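Long-range contact in acyl-homoserine-lactone synthase (PDB 6WNS), which makes acyl-homoserine lactone quorum-sensing signals, probably by transferring the acyl group from a coenzyme A thioester: residues V144-P150 with G172-A176. Numbering follows the deposited sequence.
Sequences VCETFWP and GDIIA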
ATOM      1  N   VAL A 144       6.725  -1.344  -5.992  1.00 52.52           N
ATOM      2  CA  VAL A 144       6.799  -2.247  -7.162  1.00 53.25           C
ATOM      3  C   VAL A 144       5.340  -2.453  -7.580  1.00 57.68           C
ATOM      4  O   VAL A 144       4.513  -2.865  -6.699  1.00 50.19           O
ATOM      5  CB  VAL A 144       7.461  -3.589  -6.765  1.00 53.50           C
ATOM      6  CG1 VAL A 144       7.498  -4.534  -7.979  1.00 53.86           C
ATOM      7  CG2 VAL A 144       8.853  -3.421  -6.145  1.00 54.52           C
ATOM      8  N   CYS A 145       4.985  -2.040  -8.772  1.00 55.55           N
ATOM      9  CA  CYS A 145       3.589  -2.062  -9.236  1.00 55.60           C
ATOM     10  C   CYS A 145       3.577  -2.410 -10.729  1.00 58.11           C
ATOM     11  O   CYS A 145       4.677  -2.441 -11.415  1.00 57.77           O
ATOM     12  CB  CYS A 145       2.892  -0.747  -8.939  1.00 59.84           C
ATOM     13  SG  CYS A 145       3.773   0.593  -9.761  1.00 67.76           S
ATOM     14  N   GLU A 146       2.386  -2.786 -11.192  1.00 56.59           N
ATOM     15  CA  GLU A 146       2.144  -3.039 -12.619  1.00 58.15           C
ATOM     16  C   GLU A 146       2.472  -1.754 -13.399  1.00 60.62           C
ATOM     17  O   GLU A 146       2.229  -0.670 -12.874  1.00 60.33           O
ATOM     18  CB  GLU A 146       0.714  -3.508 -12.813  1.00 59.09           C
ATOM     19  CG  GLU A 146       0.635  -4.958 -12.401  1.00 61.76           C
ATOM     20  CD  GLU A 146      -0.504  -5.794 -12.970  1.00 65.79           C
ATOM     21  OE1 GLU A 146      -0.397  -6.291 -14.116  1.00 73.29           O
ATOM     22  OE2 GLU A 146      -1.425  -6.035 -12.185  1.00 70.36           O
ATOM     23  N   THR A 147       2.956  -1.923 -14.621  1.00 62.07           N
ATOM     24  CA  THR A 147       3.436  -0.804 -15.465  1.00 68.06           C
ATOM     25  C   THR A 147       2.290   0.122 -15.861  1.00 70.12           C
ATOM     26  O   THR A 147       2.625   1.169 -16.342  1.00 70.40           O
ATOM     27  CB  THR A 147       4.198  -1.290 -16.696  1.00 71.04           C
ATOM     28  OG1 THR A 147       3.339  -2.272 -17.290  1.00 70.82           O
ATOM     29  CG2 THR A 147       5.533  -1.924 -16.380  1.00 72.22           C
ATOM     30  N   PHE A 148       1.008  -0.161 -15.604  1.00 68.69           N
ATOM     31  CA  PHE A 148      -0.073   0.814 -15.956  1.00 71.50           C
ATOM     32  C   PHE A 148      -0.252   1.865 -14.846  1.00 72.97           C
ATOM     33  O   PHE A 148      -0.986   2.836 -15.062  1.00 72.64           O
ATOM     34  CB  PHE A 148      -1.411   0.131 -16.275  1.00 70.68           C
ATOM     35  CG  PHE A 148      -2.039  -0.657 -15.146  1.00 70.82           C
ATOM     36  CD1 PHE A 148      -2.758  -0.025 -14.142  1.00 72.68           C
ATOM     37  CD2 PHE A 148      -1.919  -2.035 -15.085  1.00 69.29           C
ATOM     38  CE1 PHE A 148      -3.326  -0.738 -13.102  1.00 71.54           C
ATOM     39  CE2 PHE A 148      -2.515  -2.746 -14.063  1.00 67.19           C
ATOM     40  CZ  PHE A 148      -3.196  -2.091 -13.056  1.00 66.79           C
ATOM     41  N   TRP A 149       0.335   1.685 -13.664  1.00 70.14           N
ATOM     42  CA  TRP A 149       0.027   2.533 -12.467  1.00 68.75           C
ATOM     43  C   TRP A 149       0.518   3.961 -12.635  1.00 74.98           C
ATOM     44  O   TRP A 149      -0.172   4.878 -12.181  1.00 73.55           O
ATOM     45  CB  TRP A 149       0.579   1.944 -11.162  1.00 69.13           C
ATOM     46  CG  TRP A 149      -0.421   1.019 -10.553  1.00 73.31           C
ATOM     47  CD1 TRP A 149      -0.404  -0.346 -10.578  1.00 72.61           C
ATOM     48  CD2 TRP A 149      -1.675   1.403  -9.960  1.00 79.44           C
ATOM     49  NE1 TRP A 149      -1.560  -0.835 -10.040  1.00 69.06           N
ATOM     50  CE2 TRP A 149      -2.342   0.202  -9.609  1.00 77.21           C
ATOM     51  CE3 TRP A 149      -2.305   2.634  -9.711  1.00 84.54           C
ATOM     52  CZ2 TRP A 149      -3.610   0.200  -9.017  1.00 76.94           C
ATOM     53  CZ3 TRP A 149      -3.547   2.636  -9.112  1.00 84.86           C
ATOM     54  CH2 TRP A 149      -4.184   1.429  -8.760  1.00 85.92           C
ATOM     55  N   PRO A 150       1.751   4.180 -13.147  1.00 75.62           N
ATOM     56  CA  PRO A 150       2.324   5.524 -13.197  1.00 80.67           C
ATOM     57  C   PRO A 150       1.411   6.496 -13.968  1.00 84.40           C
ATOM     58  O   PRO A 150       1.171   7.542 -13.465  1.00 85.95           O
ATOM     59  CB  PRO A 150       3.683   5.324 -13.881  1.00 82.63           C
ATOM     60  CG  PRO A 150       4.020   3.885 -13.574  1.00 77.17           C
ATOM     61  CD  PRO A 150       2.696   3.147 -13.593  1.00 72.80           C
ATOM     62  N   GLY A 172       2.242 -10.334 -16.513  1.00 61.43           N
ATOM     63  CA  GLY A 172       2.129  -8.979 -15.993  1.00 62.25           C
ATOM     64  C   GLY A 172       3.479  -8.300 -16.105  1.00 63.28           C
ATOM     65  O   GLY A 172       4.502  -8.970 -15.851  1.00 70.72           O
ATOM     66  N   ASP A 173       3.493  -7.042 -16.462  1.00 59.72           N
ATOM     67  CA  ASP A 173       4.744  -6.242 -16.418  1.00 64.76           C
ATOM     68  C   ASP A 173       4.764  -5.366 -15.149  1.00 63.71           C
ATOM     69  O   ASP A 173       3.748  -4.728 -14.788  1.00 61.99           O
ATOM     70  CB  ASP A 173       4.922  -5.404 -17.684  1.00 68.21           C
ATOM     71  CG  ASP A 173       4.927  -6.207 -18.963  1.00 72.50           C
ATOM     72  OD1 ASP A 173       5.109  -7.448 -18.897  1.00 74.97           O
ATOM     73  OD2 ASP A 173       4.669  -5.611 -20.007  1.00 76.33           O
ATOM     74  N   ILE A 174       5.932  -5.256 -14.528  1.00 63.59           N
ATOM     75  CA  ILE A 174       6.069  -4.496 -13.278  1.00 58.91           C
ATOM     76  C   ILE A 174       7.232  -3.522 -13.401  1.00 63.61           C
ATOM     77  O   ILE A 174       8.050  -3.649 -14.351  1.00 63.77           O
ATOM     78  CB  ILE A 174       6.230  -5.447 -12.085  1.00 55.16           C
ATOM     79  CG1 ILE A 174       7.483  -6.321 -12.167  1.00 56.39           C
ATOM     80  CG2 ILE A 174       4.958  -6.301 -11.955  1.00 55.95           C
ATOM     81  CD1 ILE A 174       7.833  -7.029 -10.823  1.00 57.35           C
ATOM     82  N   ILE A 175       7.254  -2.583 -12.466  1.00 60.17           N
ATOM     83  CA  ILE A 175       8.233  -1.454 -12.466  1.00 62.67           C
ATOM     84  C   ILE A 175       8.326  -0.909 -11.037  1.00 63.42           C
ATOM     85  O   ILE A 175       7.385  -1.095 -10.217  1.00 63.74           O
ATOM     86  CB  ILE A 175       7.866  -0.401 -13.523  1.00 67.92           C
ATOM     87  CG1 ILE A 175       9.017   0.598 -13.770  1.00 68.12           C
ATOM     88  CG2 ILE A 175       6.546   0.296 -13.185  1.00 68.84           C
ATOM     89  CD1 ILE A 175       9.084   1.109 -15.188  1.00 75.14           C
ATOM     90  N   ALA A 176       9.498  -0.396 -10.677  1.00 65.28           N
ATOM     91  CA  ALA A 176       9.753   0.299  -9.407  1.00 60.42           C
ATOM     92  C   ALA A 176       9.602   1.818  -9.565  1.00 68.75           C
ATOM     93  O   ALA A 176      10.159   2.428 -10.555  1.00 69.56           O
ATOM     94  CB  ALA A 176      11.113  -0.113  -8.935  1.00 61.74           C
TER
HETATM   95  O   HOH W   1       4.518  -3.213 -19.782  1.00 64.19           O
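Start at Cys145 and Ile175, the hydrogen-bonded pair where strand 140-146 runs antiparallel to strand 174-180. Cys145 N donates to Ile175 O (3.0 Å) and Ile175 N to Cys145 O (2.8 Å). Two residues on, Thr147 N, already past the strand end, donates to Asp173 O at 2.9 Å, so the pairing outlasts the strand by one bond. The same acceptors take CA-H...O contacts, among them Ile174 CA to Cys145 O (3.1 Å) and Glu146 CA to Asp173 O (3.2 Å). Glu146 O bonds within its own segment: it accepts a hydrogen bond from Trp149 N (3.1 Å), closing the type I turn that swings the chain into helix 149-155. A water links Thr147 OG1 (2.9 Å) to Asp173 OD2, to which it donates over a short 2.4 Å, while Asp173 OD1 accepts from His169 N. Among the apolar contacts, Val144 CG1 meets Ile174 CD1 at 3.8 Å, and Ile175 CG2 lies 4.4 Å from both Cys145 SG and Pro150 CG. In this mixed sheet, consistent with the acetyltransferase-like fold of the family, strand 140-146 sits between 100-108 and 174-180. Met82 of helix 81-84 covers Val144 and Ala176; Glu162 of strand 160-162 touches Pro150 and Ile175.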